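Local coordinates for protein lactate racemase (Thermoanaerobacterium thermosaccharolyticum, PDB 2YJG) that interconverts the D- and L-isomers of lactate, working in its mature form with a covalently attached nickel-pincer nucleotide cofactor and assembling as a homodimer, at residues E122-V125 / Q129-V132; R80-L85 / V166-I171; D58-K63 / D88-K93; N140-G145 / L158-D163; L237-V240 / K246-N249. All coordinates share one frame; numbering follows the deposited sequence.

Contact 1: E122-V125 / Q129-V132; sequences EDLV and QFVV. With MG (magnesium ion), chain C; SO4 (sulfate ion), chain D.
Val125 and Phe130 mark the nearest backbone approach, 6.7 Å between their CA atoms, where helix 122-127 gives way after a short link to strand 129-132, outermost in its own chain's sheet but joined to the second subunit by backbone hydrogen bonds from Phe130. Phe130 makes the contact for its strand. With CG lying anti to its carbonyl carbon (chi1 -81°), the ring reaches back to the helix, and its CE1 comes edge-on to the backbone: Leu124 O lies near the ring plane, 3.2 Å from Phe130 CE1. The same CE1 stands 3.7 Å from Val125 CA, while Phe130 CZ meets Leu124 CG at 4.4 Å, an ordinary apolar contact. Val125 also offers its carbonyl to the magnesium ion, with Val125 O 2.4 Å from the metal; Glu126 and Glu128 carbonyls, and Val125 and Glu128 of the second subunit, complete the five protein ligands, placing the site at the dimer interface. At the start of the helix segment, Glu122 N donates to sulfate O3 at 2.8 Å (N-H...O angle 150°). The Phe130 ring also meets Phe120 and Met116 of helix 113-120 and Ile101 and Ile103 of strand 99-104, whereas Leu124 packs on Pro84 and Leu87 of helix 79-91.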
# COMPACT_ATOMS: atom_id res chain seq x y z
N GLU A 122 -0.25 0.34 6.49
CA GLU A 122 -1.20 0.14 5.44
C GLU A 122 -2.23 1.27 5.30
O GLU A 122 -2.49 1.75 4.20
CB GLU A 122 -1.87 -1.19 5.77
CG GLU A 122 -2.90 -1.67 4.89
CD GLU A 122 -2.95 -3.20 4.94
OE1 GLU A 122 -1.91 -3.83 5.19
OE2 GLU A 122 -4.03 -3.74 4.68
N ASP A 123 -2.78 1.71 6.42
CA ASP A 123 -3.84 2.71 6.38
C ASP A 123 -3.28 4.03 5.86
O ASP A 123 -3.87 4.66 4.99
CB ASP A 123 -4.46 2.92 7.78
CG ASP A 123 -5.26 1.72 8.28
OD1 ASP A 123 -5.56 0.77 7.54
OD2 ASP A 123 -5.64 1.77 9.46
N LEU A 124 -2.11 4.44 6.37
CA LEU A 124 -1.54 5.70 5.94
C LEU A 124 -1.19 5.69 4.42
O LEU A 124 -1.48 6.66 3.70
CB LEU A 124 -0.31 5.99 6.83
CG LEU A 124 0.26 7.37 7.06
CD1 LEU A 124 -0.84 8.36 7.40
CD2 LEU A 124 1.35 7.25 8.21
N VAL A 125 -0.65 4.57 3.92
CA VAL A 125 -0.31 4.46 2.51
C VAL A 125 -1.59 4.56 1.65
O VAL A 125 -1.64 5.30 0.71
CB VAL A 125 0.51 3.17 2.20
CG1 VAL A 125 0.61 2.90 0.73
CG2 VAL A 125 1.92 3.23 2.85
N GLN A 129 -2.04 10.55 0.08
CA GLN A 129 -1.40 10.62 -1.23
C GLN A 129 0.11 10.57 -1.18
O GLN A 129 0.75 11.59 -0.90
CB GLN A 129 -1.81 11.93 -1.94
CG GLN A 129 -3.32 12.03 -2.26
CD GLN A 129 -3.66 13.23 -3.09
OE1 GLN A 129 -3.80 14.34 -2.57
NE2 GLN A 129 -3.77 13.04 -4.40
N PHE A 130 0.68 9.41 -1.45
CA PHE A 130 2.10 9.20 -1.49
C PHE A 130 2.56 9.17 -2.94
O PHE A 130 1.92 8.56 -3.76
CB PHE A 130 2.48 7.84 -0.85
CG PHE A 130 2.53 7.88 0.63
CD1 PHE A 130 1.38 7.68 1.39
CD2 PHE A 130 3.73 8.12 1.29
CE1 PHE A 130 1.43 7.75 2.79
CE2 PHE A 130 3.79 8.19 2.66
CZ PHE A 130 2.64 7.99 3.42
N VAL A 131 3.68 9.80 -3.19
CA VAL A 131 4.30 9.86 -4.49
C VAL A 131 5.78 9.58 -4.27
O VAL A 131 6.37 10.07 -3.31
CB VAL A 131 4.10 11.28 -5.06
CG1 VAL A 131 4.77 11.46 -6.43
CG2 VAL A 131 2.60 11.63 -5.15
N VAL A 132 6.39 8.82 -5.19
CA VAL A 132 7.78 8.40 -5.04
C VAL A 132 8.66 9.24 -5.99
O VAL A 132 8.36 9.37 -7.19
CB VAL A 132 7.95 6.86 -5.29
CG1 VAL A 132 9.35 6.47 -5.18
CG2 VAL A 132 7.09 6.03 -4.32
MG MG C . -2.86 6.44 -1.06
S SO4 D . 0.50 -2.23 9.23
O1 SO4 D . 0.02 -1.16 10.07
O2 SO4 D . 0.04 -3.54 9.60
O3 SO4 D . 0.16 -2.03 7.83
O4 SO4 D . 1.94 -2.25 9.23

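Contact 2: R80-L85 / V166-I171; sequences RITLPL and VAEGFI. With SO4 (sulfate ion), chain D.
Glu168 joins Thr82 and Leu83 across a helix-on-sheet contact of the N-terminal alpha/beta domain, with helix 79-91 lying over the central parallel strands of a mixed sheet. Along 166-171, Val166 comes first, its backbone bonded to Val67 and Ile69 of strand 66-71; Ala167 then bonds to Phe235 and Leu237 of strand 233-241, which fixes the strand between its two neighbours. Glu168 is the residue that reaches the helix, its CA 8.0 Å from that of Thr82. Its CG sits between the backbone N and the carbonyl carbon (chi1 66°), and from there the extended chain carries the carboxylate across to the helix. One oxygen, OE1, accepts from Thr82 OG1 in a very short hydrogen bond of 2.5 Å. The other, OE2, rests against the Leu83 branch point, 3.5 Å from Leu83 CG, and is hydrogen-bonded to Thr70 OG1 and Ser79 OG. Three hydroxyls thus grip a buried carboxylate, which probably offsets the cost of burying its charge. Beyond Gly169, Phe170 packs on Arg75 and Pro76, next to the probable cofactor site. At the outer side of the helix, Arg80 turns its guanidinium edge to the sulfate: Arg80 NH2 donates to sulfate O4 at 2.8 Å, and Arg80 NH1 adds a weak, nearly straight bond to sulfate O1 at 3.3 Å (169°).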
# COMPACT_ATOMS: atom_id res chain seq x y z
N ARG A 80 5.53 6.49 11.05
CA ARG A 80 4.24 6.11 11.61
C ARG A 80 3.84 7.05 12.75
O ARG A 80 2.69 7.21 13.05
CB ARG A 80 4.26 4.65 12.12
CG ARG A 80 4.36 3.60 11.06
CD ARG A 80 4.93 2.26 11.65
NE ARG A 80 5.00 1.16 10.66
CZ ARG A 80 3.97 0.39 10.28
NH1 ARG A 80 2.75 0.58 10.75
NH2 ARG A 80 4.16 -0.59 9.38
N ILE A 81 4.82 7.64 13.42
CA ILE A 81 4.54 8.54 14.52
C ILE A 81 4.45 9.98 14.00
O ILE A 81 3.49 10.71 14.28
CB ILE A 81 5.60 8.44 15.59
CG1 ILE A 81 5.53 7.06 16.30
CG2 ILE A 81 5.38 9.61 16.56
CD1 ILE A 81 6.75 6.71 17.16
N THR A 82 5.42 10.36 13.18
CA THR A 82 5.58 11.77 12.82
C THR A 82 4.60 12.25 11.75
O THR A 82 4.06 13.34 11.88
CB THR A 82 7.01 12.03 12.32
OG1 THR A 82 7.31 11.13 11.26
CG2 THR A 82 8.04 11.89 13.47
N LEU A 83 4.34 11.44 10.72
CA LEU A 83 3.42 11.88 9.66
C LEU A 83 1.98 12.19 10.12
O LEU A 83 1.46 13.23 9.72
CB LEU A 83 3.44 10.91 8.50
CG LEU A 83 4.70 11.05 7.64
CD1 LEU A 83 4.73 9.93 6.59
CD2 LEU A 83 4.79 12.52 6.96
N PRO A 84 1.35 11.32 10.97
CA PRO A 84 0.01 11.71 11.42
C PRO A 84 -0.02 13.02 12.19
O PRO A 84 -1.03 13.75 12.16
CB PRO A 84 -0.39 10.57 12.33
CG PRO A 84 0.26 9.38 11.79
CD PRO A 84 1.64 9.91 11.33
N LEU A 85 1.04 13.29 12.93
CA LEU A 85 1.06 14.52 13.75
C LEU A 85 1.31 15.72 12.87
O LEU A 85 0.72 16.77 13.07
CB LEU A 85 2.12 14.41 14.84
CG LEU A 85 1.85 13.38 15.93
CD1 LEU A 85 3.11 13.19 16.77
CD2 LEU A 85 0.67 13.81 16.74
N VAL A 166 6.97 21.37 2.83
CA VAL A 166 7.38 20.97 4.16
C VAL A 166 8.30 19.73 4.04
O VAL A 166 8.17 18.96 3.08
CB VAL A 166 6.10 20.61 5.00
CG1 VAL A 166 6.45 19.99 6.29
CG2 VAL A 166 5.32 21.85 5.27
N ALA A 167 9.11 19.47 5.05
CA ALA A 167 9.87 18.18 5.09
C ALA A 167 10.00 17.66 6.49
O ALA A 167 10.07 18.45 7.46
CB ALA A 167 11.26 18.37 4.54
N GLU A 168 10.09 16.33 6.59
CA GLU A 168 10.46 15.71 7.81
C GLU A 168 11.75 14.93 7.60
O GLU A 168 12.20 14.69 6.48
CB GLU A 168 9.37 14.82 8.36
CG GLU A 168 9.02 13.60 7.54
CD GLU A 168 8.37 12.48 8.36
OE1 GLU A 168 8.06 12.72 9.55
OE2 GLU A 168 8.17 11.36 7.82
N GLY A 169 12.38 14.58 8.71
CA GLY A 169 13.69 13.90 8.62
C GLY A 169 14.22 13.57 10.00
O GLY A 169 13.51 13.72 11.00
N PHE A 170 15.49 13.17 10.07
CA PHE A 170 16.16 12.95 11.36
C PHE A 170 17.60 13.48 11.29
O PHE A 170 18.17 13.70 10.15
CB PHE A 170 16.14 11.46 11.75
CG PHE A 170 17.14 10.66 11.07
CD1 PHE A 170 17.20 10.60 9.70
CD2 PHE A 170 18.06 9.95 11.79
CE1 PHE A 170 18.20 9.89 9.09
CE2 PHE A 170 19.01 9.22 11.17
CZ PHE A 170 19.07 9.20 9.83
N ILE A 171 18.19 13.68 12.46
CA ILE A 171 19.50 14.35 12.53
C ILE A 171 20.52 13.46 13.21
O ILE A 171 20.29 13.05 14.37
CB ILE A 171 19.42 15.70 13.27
CG1 ILE A 171 18.60 16.72 12.54
CG2 ILE A 171 20.86 16.24 13.47
CD1 ILE A 171 18.17 17.94 13.37
S SO4 D . 0.50 -2.23 9.23
O1 SO4 D . 0.02 -1.16 10.07
O2 SO4 D . 0.04 -3.54 9.60
O3 SO4 D . 0.16 -2.03 7.83
O4 SO4 D . 1.94 -2.25 9.23

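Contact 3: D58-K63 / D88-K93; sequences DLAEGK and DEIRKK
Lys93 meets Asp58 and Glu61 where a type II beta turn, Ala60 to Lys63, follows helix 56-59 and packs against the C-terminal end of helix 79-91. The turn is closed by Lys63 N donating to Ala60 O at 3.2 Å, and Gly62 takes the positive phi (71°) that the third position of such a turn requires. Lys93 NZ forms a salt bridge with Asp58 OD1 at 2.8 Å, using the syn lone pair of that oxygen; the extended lysine chain, with CG anti to its carbonyl carbon (chi1 -64°), crosses the aspartate obliquely to get there. The same ammonium group donates to a water 3.2 Å from Lys93 NZ, and that water gives a hydrogen to Glu61 OE1, so the second acid is linked through solvent, its OE1 being 4.9 Å from Lys93 NZ. A second water joins the backbones, accepting from Gly62 N at 2.7 Å and donating to Lys93 O. The carbonyls of Ala60 and Lys63 also accept from ND2 of Asn94, directly after 88-93, and Glu89 is held by Arg55 through OE1 and by Gln57 N through OE2. Beneath this polar rim the contact is apolar: Ala60 and Ile90 both lie on Ile66 of strand 66-71, so the turn and the helix end pack on the same strand. There the Ala60 methyl carbon, CB, sits 4.1 Å from Ile90 CG2 and 3.7 Å from Ile90 O.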
# COMPACT_ATOMS: atom_id res chain seq x y z
N ASP A 58 -0.63 27.47 11.03
CA ASP A 58 -0.78 28.83 10.50
C ASP A 58 -0.22 28.97 9.12
O ASP A 58 -0.82 29.60 8.25
CB ASP A 58 -0.17 29.84 11.46
CG ASP A 58 -0.93 29.92 12.75
OD1 ASP A 58 -2.16 29.72 12.72
OD2 ASP A 58 -0.31 30.17 13.82
N LEU A 59 0.94 28.36 8.88
CA LEU A 59 1.48 28.36 7.54
C LEU A 59 0.62 27.67 6.49
O LEU A 59 0.63 28.05 5.30
CB LEU A 59 2.85 27.65 7.55
CG LEU A 59 4.00 28.35 8.24
CD1 LEU A 59 5.28 27.45 8.17
CD2 LEU A 59 4.31 29.75 7.65
N ALA A 60 -0.10 26.62 6.92
CA ALA A 60 -0.91 25.78 6.04
C ALA A 60 -2.32 26.36 5.80
O ALA A 60 -3.07 25.88 4.95
CB ALA A 60 -1.07 24.41 6.69
N GLU A 61 -2.72 27.29 6.64
CA GLU A 61 -4.05 27.91 6.50
C GLU A 61 -4.22 28.57 5.13
O GLU A 61 -3.38 29.38 4.70
CB GLU A 61 -4.27 28.93 7.63
CG GLU A 61 -5.71 29.45 7.75
CD GLU A 61 -5.97 30.29 8.97
OE1 GLU A 61 -5.03 30.88 9.53
OE2 GLU A 61 -7.15 30.37 9.36
N GLY A 62 -5.33 28.22 4.45
CA GLY A 62 -5.67 28.71 3.13
C GLY A 62 -4.84 28.21 1.96
O GLY A 62 -4.96 28.74 0.84
N LYS A 63 -3.95 27.24 2.19
CA LYS A 63 -3.13 26.70 1.11
C LYS A 63 -3.86 25.55 0.44
O LYS A 63 -4.53 24.78 1.13
CB LYS A 63 -1.81 26.16 1.66
CG LYS A 63 -0.96 27.21 2.38
CD LYS A 63 -0.43 28.24 1.45
CE LYS A 63 0.82 28.92 1.96
NZ LYS A 63 0.50 30.18 2.66
N ASP A 88 -2.14 16.15 10.99
CA ASP A 88 -3.14 16.73 11.91
C ASP A 88 -2.88 18.22 12.08
O ASP A 88 -3.80 19.03 11.99
CB ASP A 88 -3.15 16.01 13.25
CG ASP A 88 -4.34 16.40 14.11
OD1 ASP A 88 -5.47 16.08 13.72
OD2 ASP A 88 -4.15 17.01 15.19
N GLU A 89 -1.62 18.59 12.32
CA GLU A 89 -1.21 20.00 12.44
C GLU A 89 -1.57 20.84 11.20
O GLU A 89 -2.13 21.91 11.31
CB GLU A 89 0.31 20.07 12.71
CG GLU A 89 0.93 21.47 12.79
CD GLU A 89 0.52 22.26 14.05
OE1 GLU A 89 -0.10 21.67 14.97
OE2 GLU A 89 0.87 23.45 14.12
N ILE A 90 -1.19 20.35 10.02
CA ILE A 90 -1.62 20.92 8.76
C ILE A 90 -3.15 21.14 8.68
O ILE A 90 -3.57 22.14 8.10
CB ILE A 90 -1.15 20.05 7.58
CG1 ILE A 90 0.37 20.23 7.37
CG2 ILE A 90 -1.90 20.39 6.29
CD1 ILE A 90 1.12 19.10 6.56
N ARG A 91 -3.93 20.21 9.21
CA ARG A 91 -5.40 20.21 9.02
C ARG A 91 -6.11 21.05 10.07
O ARG A 91 -7.31 21.37 9.91
CB ARG A 91 -5.94 18.79 8.98
CG ARG A 91 -5.54 18.09 7.65
CD ARG A 91 -5.92 16.58 7.60
NE ARG A 91 -5.73 16.07 6.26
CZ ARG A 91 -5.23 14.89 5.91
NH1 ARG A 91 -4.78 14.01 6.81
NH2 ARG A 91 -5.13 14.60 4.62
N LYS A 92 -5.37 21.46 11.10
CA LYS A 92 -6.00 22.15 12.22
C LYS A 92 -6.75 23.41 11.77
O LYS A 92 -7.86 23.71 12.27
CB LYS A 92 -4.96 22.46 13.29
CG LYS A 92 -4.70 21.32 14.24
CD LYS A 92 -3.76 21.79 15.34
CE LYS A 92 -3.13 20.61 16.13
NZ LYS A 92 -4.00 20.12 17.25
N LYS A 93 -6.19 24.15 10.83
CA LYS A 93 -6.87 25.33 10.35
C LYS A 93 -7.17 25.23 8.85
O LYS A 93 -7.46 26.21 8.21
CB LYS A 93 -6.10 26.60 10.75
CG LYS A 93 -6.01 26.83 12.25
CD LYS A 93 -5.19 28.13 12.58
CE LYS A 93 -5.41 28.64 14.02
NZ LYS A 93 -4.49 29.80 14.30
O HOH W 1 -5.07 31.79 11.90
O HOH W 2 -7.59 26.93 5.32

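Contact 4: N140-G145 / L158-D163; sequences NMELIG and LAVEAD
Val160 holds CG1 anti to its backbone N (chi1 -178°), and this rotation aims its two methyls at different residues of the facing strand: CG1 at Glu142, CG2 at Ile144. Ile144 in turn has chi1 at 51°, which puts CG2 anti to its carbonyl carbon and directs that methyl to the valine. The setting is a two-stranded antiparallel beta hairpin, 141-146 with 152-156, whose second strand runs straight into helix 157-161; the helix folds back beside the first strand. Glu142 and Ile144, two residues apart, both point their CB toward the helix, while Met141 and Leu143 point theirs away, as expected for a strand presenting one face. Nearest backbone approach is 7.6 Å, between the CA atoms of Glu142 and Val160. The extended glutamate runs slantwise over the valine, so that Glu142 OE2 lies 3.6 Å from Val160 CG1 and Glu142 CB 4.1 Å from Val160 CG2; these are van der Waals contacts of the carboxylate and CB with the valine methyls. With an alanine in place of Val160 both methyls are gone, which would probably leave Ile144 CG2 and the Glu142 side chain without their partner on the helix and open a gap between hairpin and helix. Around them, Ile144 also rests on Leu153 and Ile155 of the partner strand, and Leu158 lies on Val67 of strand 66-71, so the helix bridges the hairpin and the main sheet. Ile144 and Val160 run antiparallel alongside one another, with Ile144 CG2 3.9 Å from Val160 CG2.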
# COMPACT_ATOMS: atom_id res chain seq x y z
N ASN A 140 9.71 14.73 -14.83
CA ASN A 140 9.22 15.19 -13.54
C ASN A 140 10.15 16.11 -12.72
O ASN A 140 9.84 16.44 -11.56
CB ASN A 140 8.84 14.00 -12.68
CG ASN A 140 7.94 14.39 -11.57
OD1 ASN A 140 7.04 15.23 -11.75
ND2 ASN A 140 8.16 13.80 -10.38
N MET A 141 11.26 16.53 -13.33
CA MET A 141 12.23 17.47 -12.73
C MET A 141 12.05 18.85 -13.31
O MET A 141 11.69 18.96 -14.48
CB MET A 141 13.68 17.05 -13.06
CG MET A 141 14.10 15.67 -12.63
SD MET A 141 14.21 15.54 -10.84
CE MET A 141 14.68 13.89 -10.72
N GLU A 142 12.33 19.89 -12.52
CA GLU A 142 12.36 21.26 -13.00
C GLU A 142 13.64 21.99 -12.61
O GLU A 142 14.03 22.00 -11.45
CB GLU A 142 11.18 22.03 -12.45
CG GLU A 142 10.97 23.39 -13.06
CD GLU A 142 9.58 23.96 -12.73
OE1 GLU A 142 8.61 23.18 -12.72
OE2 GLU A 142 9.49 25.17 -12.45
N LEU A 143 14.28 22.63 -13.59
CA LEU A 143 15.38 23.53 -13.30
C LEU A 143 14.85 24.71 -12.53
O LEU A 143 13.88 25.37 -12.97
CB LEU A 143 16.07 23.96 -14.60
CG LEU A 143 17.21 24.98 -14.53
CD1 LEU A 143 18.41 24.50 -13.63
CD2 LEU A 143 17.67 25.28 -15.96
N ILE A 144 15.40 24.97 -11.35
CA ILE A 144 14.96 26.09 -10.53
C ILE A 144 16.01 27.13 -10.23
O ILE A 144 15.71 28.16 -9.68
CB ILE A 144 14.37 25.67 -9.19
CG1 ILE A 144 15.31 24.71 -8.45
CG2 ILE A 144 12.93 25.13 -9.42
CD1 ILE A 144 15.10 24.70 -6.94
N GLY A 145 17.26 26.90 -10.62
CA GLY A 145 18.25 27.88 -10.28
C GLY A 145 19.64 27.36 -10.47
O GLY A 145 19.84 26.24 -10.98
N LEU A 158 6.64 18.46 -8.44
CA LEU A 158 5.61 18.49 -7.40
C LEU A 158 5.99 19.42 -6.28
O LEU A 158 5.17 20.17 -5.79
CB LEU A 158 5.45 17.08 -6.86
CG LEU A 158 4.17 16.86 -6.06
CD1 LEU A 158 2.94 16.87 -7.01
CD2 LEU A 158 4.32 15.51 -5.37
N ALA A 159 7.25 19.34 -5.87
CA ALA A 159 7.77 20.22 -4.82
C ALA A 159 7.73 21.71 -5.21
O ALA A 159 7.38 22.57 -4.39
CB ALA A 159 9.20 19.80 -4.48
N VAL A 160 8.10 21.98 -6.45
CA VAL A 160 8.14 23.32 -7.02
C VAL A 160 6.72 23.90 -7.07
O VAL A 160 6.47 25.00 -6.60
CB VAL A 160 8.72 23.31 -8.46
CG1 VAL A 160 8.79 24.75 -8.97
CG2 VAL A 160 10.13 22.59 -8.53
N GLU A 161 5.78 23.11 -7.57
CA GLU A 161 4.35 23.52 -7.72
C GLU A 161 3.57 23.73 -6.42
O GLU A 161 2.56 24.44 -6.41
CB GLU A 161 3.59 22.44 -8.50
CG GLU A 161 4.03 22.25 -9.90
CD GLU A 161 3.46 20.94 -10.50
OE1 GLU A 161 2.74 20.18 -9.76
OE2 GLU A 161 3.72 20.70 -11.72
N ALA A 162 4.04 23.13 -5.33
CA ALA A 162 3.44 23.26 -4.03
C ALA A 162 3.23 24.70 -3.58
O ALA A 162 4.08 25.56 -3.77
CB ALA A 162 4.27 22.53 -2.99
N ASP A 163 2.05 24.94 -3.01
CA ASP A 163 1.73 26.16 -2.23
C ASP A 163 2.52 26.28 -0.97
O ASP A 163 2.88 27.38 -0.51
CB ASP A 163 0.28 26.04 -1.73
CG ASP A 163 -0.64 26.74 -2.58
OD1 ASP A 163 -0.19 27.27 -3.64
OD2 ASP A 163 -1.83 26.77 -2.21

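Contact 5: L237-V240 / K246-N249; sequences LNVV and KIVN
Val240 and Asn249 form an antiparallel hydrogen-bonded pair, CA atoms 5.2 Å apart, within the beta hairpin of strands 233-241 and 247-253. The pairing carries a classic beta bulge: Val248 and Asn249 both stand opposite Val240, and the short strand axes make an angle of 105°, far from the near-opposite directions of a regular antiparallel pair. Val240 N donates to Asn249 O at 2.9 Å. Val240 O takes the Val248 N bond, also 2.9 Å and nearly straight (174°), plus a weak one from Asn249 N. Among the side chains, that of Ile247 lies roughly perpendicular to that of Val239, with Ile247 CD1 3.8 Å from Val239 CG1; CG1 of the isoleucine is anti to its carbonyl carbon (chi1 -66°), which lays its end against the valine. Both residues also touch Pro78 and Thr82 of helix 79-91, and Ile247 packs on Val43 of helix 39-48. An alanine at Ile247 is likely to strip Val239 CG1 of its neighbour and leave a gap between the hairpin and helices 39-48 and 79-91. On the bulge, Val248 CG2 lies 4.0 Å from Val240 CG1. Within 246-249, Lys246 NZ donates a hydrogen bond to Ile247 O at 2.8 Å. Val240 O accepts one good and one weak N-H bond, so the extra residue is accommodated with the pairing kept; the local strand directions diverge while Val239 and Ile247 stay packed against their helices.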
# COMPACT_ATOMS: atom_id res chain seq x y z
N LEU A 237 10.25 19.20 10.31
CA LEU A 237 10.16 18.52 11.62
C LEU A 237 11.29 17.53 11.49
O LEU A 237 11.28 16.69 10.59
CB LEU A 237 8.82 17.81 11.83
CG LEU A 237 8.83 16.77 12.95
CD1 LEU A 237 9.03 17.47 14.30
CD2 LEU A 237 7.65 15.82 12.98
N ASN A 238 12.30 17.68 12.32
CA ASN A 238 13.40 16.68 12.34
C ASN A 238 13.52 16.06 13.74
O ASN A 238 13.54 16.79 14.72
CB ASN A 238 14.74 17.31 11.99
CG ASN A 238 14.97 17.49 10.51
OD1 ASN A 238 14.09 17.29 9.65
ND2 ASN A 238 16.16 17.91 10.20
N VAL A 239 13.60 14.74 13.82
CA VAL A 239 13.75 14.04 15.06
C VAL A 239 15.20 13.61 15.28
O VAL A 239 16.04 13.60 14.37
CB VAL A 239 12.80 12.83 15.17
CG1 VAL A 239 11.32 13.26 15.29
CG2 VAL A 239 13.00 11.82 14.03
N VAL A 240 15.49 13.34 16.54
CA VAL A 240 16.72 12.71 16.94
C VAL A 240 16.27 11.41 17.57
O VAL A 240 15.38 11.39 18.41
CB VAL A 240 17.50 13.54 17.88
CG1 VAL A 240 18.72 12.76 18.35
CG2 VAL A 240 17.92 14.89 17.20
N LYS A 246 13.83 4.90 18.65
CA LYS A 246 12.93 5.70 19.48
C LYS A 246 13.26 7.20 19.42
O LYS A 246 14.44 7.59 19.53
CB LYS A 246 12.98 5.20 20.94
CG LYS A 246 12.06 5.91 21.89
CD LYS A 246 12.67 6.06 23.32
CE LYS A 246 11.81 7.06 24.18
NZ LYS A 246 12.13 8.55 24.15
N ILE A 247 12.23 8.03 19.24
CA ILE A 247 12.40 9.48 19.24
C ILE A 247 12.76 9.91 20.63
O ILE A 247 12.04 9.53 21.57
CB ILE A 247 11.11 10.23 18.78
CG1 ILE A 247 10.84 9.90 17.31
CG2 ILE A 247 11.23 11.75 19.00
CD1 ILE A 247 9.43 10.33 16.80
N VAL A 248 13.86 10.65 20.76
CA VAL A 248 14.34 11.23 22.05
C VAL A 248 14.34 12.75 22.10
O VAL A 248 14.39 13.37 23.19
CB VAL A 248 15.71 10.65 22.45
CG1 VAL A 248 15.61 9.17 22.67
CG2 VAL A 248 16.77 10.98 21.40
N ASN A 249 14.24 13.39 20.95
CA ASN A 249 14.06 14.82 20.83
C ASN A 249 13.53 15.11 19.41
O ASN A 249 13.58 14.27 18.51
CB ASN A 249 15.38 15.57 21.07
CG ASN A 249 15.21 16.98 21.71
OD1 ASN A 249 14.16 17.63 21.68
ND2 ASN A 249 16.30 17.45 22.27

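From the N terminus, contact 3 opens first, at 58-63, and closes a short loop at 88-93. Contact 2 opens at 80-85, inside that loop, and closes only at 166-171, so contacts 2 and 3 cross, sharing helix 79-91. Nested within the long loop of contact 2 come contact 1, then contact 4, in series; Val131 of contact 1 packs on Leu158 of contact 4. Contact 5 follows last, after contact 2 has closed. Contacts 1, 2 and 5 reach the same mixed sheet, from 129-132 to 247-253, the outermost strands within this chain: Leu124 and Phe130 touch Leu83, and 166-171 adjoins 237-240 with probable backbone hydrogen bonds.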